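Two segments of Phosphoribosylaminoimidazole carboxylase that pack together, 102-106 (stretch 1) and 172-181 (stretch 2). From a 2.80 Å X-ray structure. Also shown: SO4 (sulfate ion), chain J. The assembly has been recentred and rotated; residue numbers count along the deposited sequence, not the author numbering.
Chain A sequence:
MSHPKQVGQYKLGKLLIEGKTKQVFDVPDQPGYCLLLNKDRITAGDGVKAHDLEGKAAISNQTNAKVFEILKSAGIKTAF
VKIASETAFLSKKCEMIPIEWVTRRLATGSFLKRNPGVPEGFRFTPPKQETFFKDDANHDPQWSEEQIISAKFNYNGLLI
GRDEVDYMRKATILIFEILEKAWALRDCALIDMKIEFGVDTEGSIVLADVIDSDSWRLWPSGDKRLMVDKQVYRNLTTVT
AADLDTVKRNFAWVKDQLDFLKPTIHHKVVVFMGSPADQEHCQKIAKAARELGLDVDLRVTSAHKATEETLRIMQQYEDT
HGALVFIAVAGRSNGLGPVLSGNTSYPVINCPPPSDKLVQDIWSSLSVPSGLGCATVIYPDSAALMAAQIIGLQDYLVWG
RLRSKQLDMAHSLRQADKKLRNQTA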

# COMPACT_ATOMS: atom_id res chain seq x y z
N VAL A 102 -17.67 -9.87 50.09
CA VAL A 102 -17.49 -8.54 50.68
C VAL A 102 -16.54 -7.69 49.84
O VAL A 102 -15.53 -8.19 49.34
N THR A 103 -16.89 -6.43 49.61
CA THR A 103 -16.04 -5.49 48.87
C THR A 103 -15.79 -4.25 49.71
O THR A 103 -16.71 -3.73 50.33
N ARG A 104 -14.55 -3.76 49.70
CA ARG A 104 -14.17 -2.55 50.42
C ARG A 104 -13.48 -1.56 49.52
O ARG A 104 -12.66 -1.95 48.69
N ARG A 105 -13.74 -0.28 49.72
CA ARG A 105 -12.99 0.76 49.03
C ARG A 105 -11.98 1.35 50.00
O ARG A 105 -10.88 1.72 49.61
N LEU A 106 -12.35 1.38 51.28
CA LEU A 106 -11.53 1.94 52.34
C LEU A 106 -11.26 0.87 53.36
O LEU A 106 -12.00 -0.11 53.44
N THR A 172 -19.03 -9.17 42.17
CA THR A 172 -19.11 -8.47 43.44
C THR A 172 -18.44 -7.11 43.34
O THR A 172 -19.00 -6.10 43.76
N ILE A 173 -17.25 -7.06 42.75
CA ILE A 173 -16.57 -5.79 42.59
C ILE A 173 -17.41 -4.85 41.73
O ILE A 173 -17.53 -3.67 42.04
N LEU A 174 -18.03 -5.40 40.69
CA LEU A 174 -18.83 -4.60 39.75
C LEU A 174 -20.06 -3.97 40.39
O LEU A 174 -20.34 -2.79 40.19
N ILE A 175 -20.77 -4.75 41.20
CA ILE A 175 -21.97 -4.29 41.91
C ILE A 175 -21.62 -3.20 42.91
O ILE A 175 -22.34 -2.21 43.04
N PHE A 176 -20.49 -3.38 43.59
CA PHE A 176 -19.97 -2.35 44.45
C PHE A 176 -19.68 -1.07 43.63
O PHE A 176 -20.06 0.03 44.03
N GLU A 177 -19.04 -1.21 42.48
CA GLU A 177 -18.66 -0.05 41.70
C GLU A 177 -19.88 0.74 41.20
O GLU A 177 -19.91 1.98 41.25
N ILE A 178 -20.91 0.02 40.77
CA ILE A 178 -22.16 0.61 40.32
C ILE A 178 -22.86 1.40 41.42
O ILE A 178 -23.22 2.56 41.22
N LEU A 179 -23.02 0.76 42.57
CA LEU A 179 -23.67 1.38 43.72
C LEU A 179 -22.83 2.50 44.28
O LEU A 179 -23.36 3.50 44.79
N GLU A 180 -21.51 2.35 44.19
CA GLU A 180 -20.58 3.37 44.65
C GLU A 180 -20.86 4.62 43.85
O GLU A 180 -20.91 5.73 44.39
N LYS A 181 -21.08 4.41 42.55
CA LYS A 181 -21.35 5.48 41.62
C LYS A 181 -22.71 6.13 41.92
O LYS A 181 -22.81 7.36 42.07

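A β-strand laid across a helix usually presents alternate side chains to it, and the pairing of strand 102-104 with helix 172-181 in phosphoribosylaminoimidazole carboxylase is a compact example. The two axes approach to 8.3 Å with their N-to-C directions 50° apart, and the helix answers with residues at intervals of four, Thr 172, Phe 176 and Glu 180, whose CA-to-CB bonds all point toward stretch 1.

Val 102 opens the stretch with its side chain, a t rotamer, directed away from the helix. Its part in the contact is slight and comes from the backbone, where Val 102 N lies 4.4 Å from CG2 of Thr 172.

Thr 103 follows with the opposite orientation and is the most heavily covered residue of the interface. Its chi1 is m, which places OG1 over the start of the helical segment and CG2 further along it. Thr 103 OG1 sits 3.0 Å from CG2 of Thr 172, a tight approach between an oxygen and a methyl carbon rather than a hydrogen bond; Thr 172, itself m, has its own hydroxyl engaged elsewhere in the structure. The methyl CG2 of Thr 103 approaches CG of Phe 176 at 3.7 Å and makes an off-centre CH-π contact, 4.2 Å from CG2 to the ring centroid.

Arg 104 reverses the direction again. Its side chain starts in m, continues through two t angles and leaves the helix behind; Arg 104 NH1 donates a hydrogen bond of 3.3 Å to O2 of the sulfate ion, which lies at the edge of the guanidinium and probably derives from the crystallisation liquor.

Arg 105, where the chain turns a corner, points toward the helix once more and combines apolar and polar packing. Arg 105 CB rests 3.6 Å from CZ of Phe 176, whose t rotamer and chi2 of 89° extend the ring so that it touches both Thr 103 and Arg 105. In Arg 105 chi1 is t, but beyond CB chi2 and chi3 are both p, and this bend brings the guanidinium to Glu 180, a t,t side chain one helical turn after Phe 176. The resulting salt bridge is bidentate: Arg 105 NE donates to Glu 180 OE1 at 2.9 Å and Arg 105 NH2 to Glu 180 OE2 at 3.0 Å, with N-H...O angles of 156° and 169°.

Leu 106, directed sideways in an m,t rotamer, makes no contact with the helix and closes the stretch.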

# COMPACT_ATOMS: atom_id res chain seq x y z
CB VAL A 102 -16.95 -8.64 52.13
CG1 VAL A 102 -16.63 -7.27 52.67
CG2 VAL A 102 -17.93 -9.32 53.02
CB THR A 103 -16.66 -5.04 47.52
OG1 THR A 103 -17.15 -6.19 46.81
CG2 THR A 103 -15.63 -4.40 46.65
CB ARG A 104 -13.18 -2.90 51.53
CG ARG A 104 -13.58 -4.10 52.33
CD ARG A 104 -12.52 -4.41 53.35
NE ARG A 104 -12.76 -5.71 53.97
CZ ARG A 104 -13.56 -5.88 55.02
NH1 ARG A 104 -14.18 -4.84 55.58
NH2 ARG A 104 -13.73 -7.10 55.51
CB ARG A 105 -13.95 1.84 48.48
CG ARG A 105 -13.28 3.10 47.94
CD ARG A 105 -12.40 2.81 46.72
NE ARG A 105 -13.18 2.66 45.50
CZ ARG A 105 -12.66 2.27 44.34
NH1 ARG A 105 -11.37 1.99 44.25
NH2 ARG A 105 -13.44 2.15 43.26
CB LEU A 106 -12.29 3.05 53.06
CG LEU A 106 -12.54 4.38 52.39
CD1 LEU A 106 -13.31 5.24 53.32
CD2 LEU A 106 -11.20 5.03 52.12
CB THR A 172 -18.47 -9.31 44.59
OG1 THR A 172 -19.07 -10.61 44.64
CG2 THR A 172 -18.62 -8.63 45.95
CB ILE A 173 -15.20 -5.96 41.94
CG1 ILE A 173 -14.33 -6.85 42.82
CG2 ILE A 173 -14.55 -4.61 41.73
CD1 ILE A 173 -13.01 -7.22 42.18
CB LEU A 174 -19.26 -5.49 38.58
CG LEU A 174 -20.01 -4.84 37.43
CD1 LEU A 174 -19.33 -3.55 37.08
CD2 LEU A 174 -19.99 -5.76 36.24
CB ILE A 175 -22.64 -5.46 42.64
CG1 ILE A 175 -23.34 -6.36 41.63
CG2 ILE A 175 -23.61 -4.98 43.73
CD1 ILE A 175 -23.66 -7.72 42.18
CB PHE A 176 -18.69 -2.81 45.12
CG PHE A 176 -18.07 -1.75 45.98
CD1 PHE A 176 -18.43 -1.64 47.31
CD2 PHE A 176 -17.21 -0.80 45.43
CE1 PHE A 176 -17.88 -0.64 48.08
CE2 PHE A 176 -16.67 0.20 46.19
CZ PHE A 176 -17.00 0.29 47.52
CB GLU A 177 -17.79 -0.48 40.53
CG GLU A 177 -16.34 -0.82 40.92
CD GLU A 177 -15.59 -1.50 39.78
OE1 GLU A 177 -16.27 -2.05 38.88
OE2 GLU A 177 -14.33 -1.48 39.78
CB ILE A 178 -23.13 -0.48 39.84
CG1 ILE A 178 -22.62 -1.08 38.54
CG2 ILE A 178 -24.56 0.08 39.68
CD1 ILE A 178 -23.41 -2.26 38.09
CB LEU A 179 -23.95 0.33 44.79
CG LEU A 179 -24.89 -0.78 44.32
CD1 LEU A 179 -25.00 -1.82 45.40
CD2 LEU A 179 -26.25 -0.22 43.99
CB GLU A 180 -19.12 2.91 44.44
CG GLU A 180 -18.10 3.90 45.00
CD GLU A 180 -16.62 3.54 44.77
OE1 GLU A 180 -15.79 4.00 45.59
OE2 GLU A 180 -16.29 2.82 43.80
CB LYS A 181 -21.32 4.91 40.20
CG LYS A 181 -20.78 5.86 39.17
CD LYS A 181 -19.36 6.28 39.54
CE LYS A 181 -18.32 5.27 39.13
NZ LYS A 181 -16.96 5.79 39.47
S SO4 J . -16.36 -5.94 58.63
O1 SO4 J . -16.99 -5.78 59.94
O2 SO4 J . -15.10 -5.21 58.69
O3 SO4 J . -16.12 -7.36 58.36
O4 SO4 J . -17.19 -5.38 57.56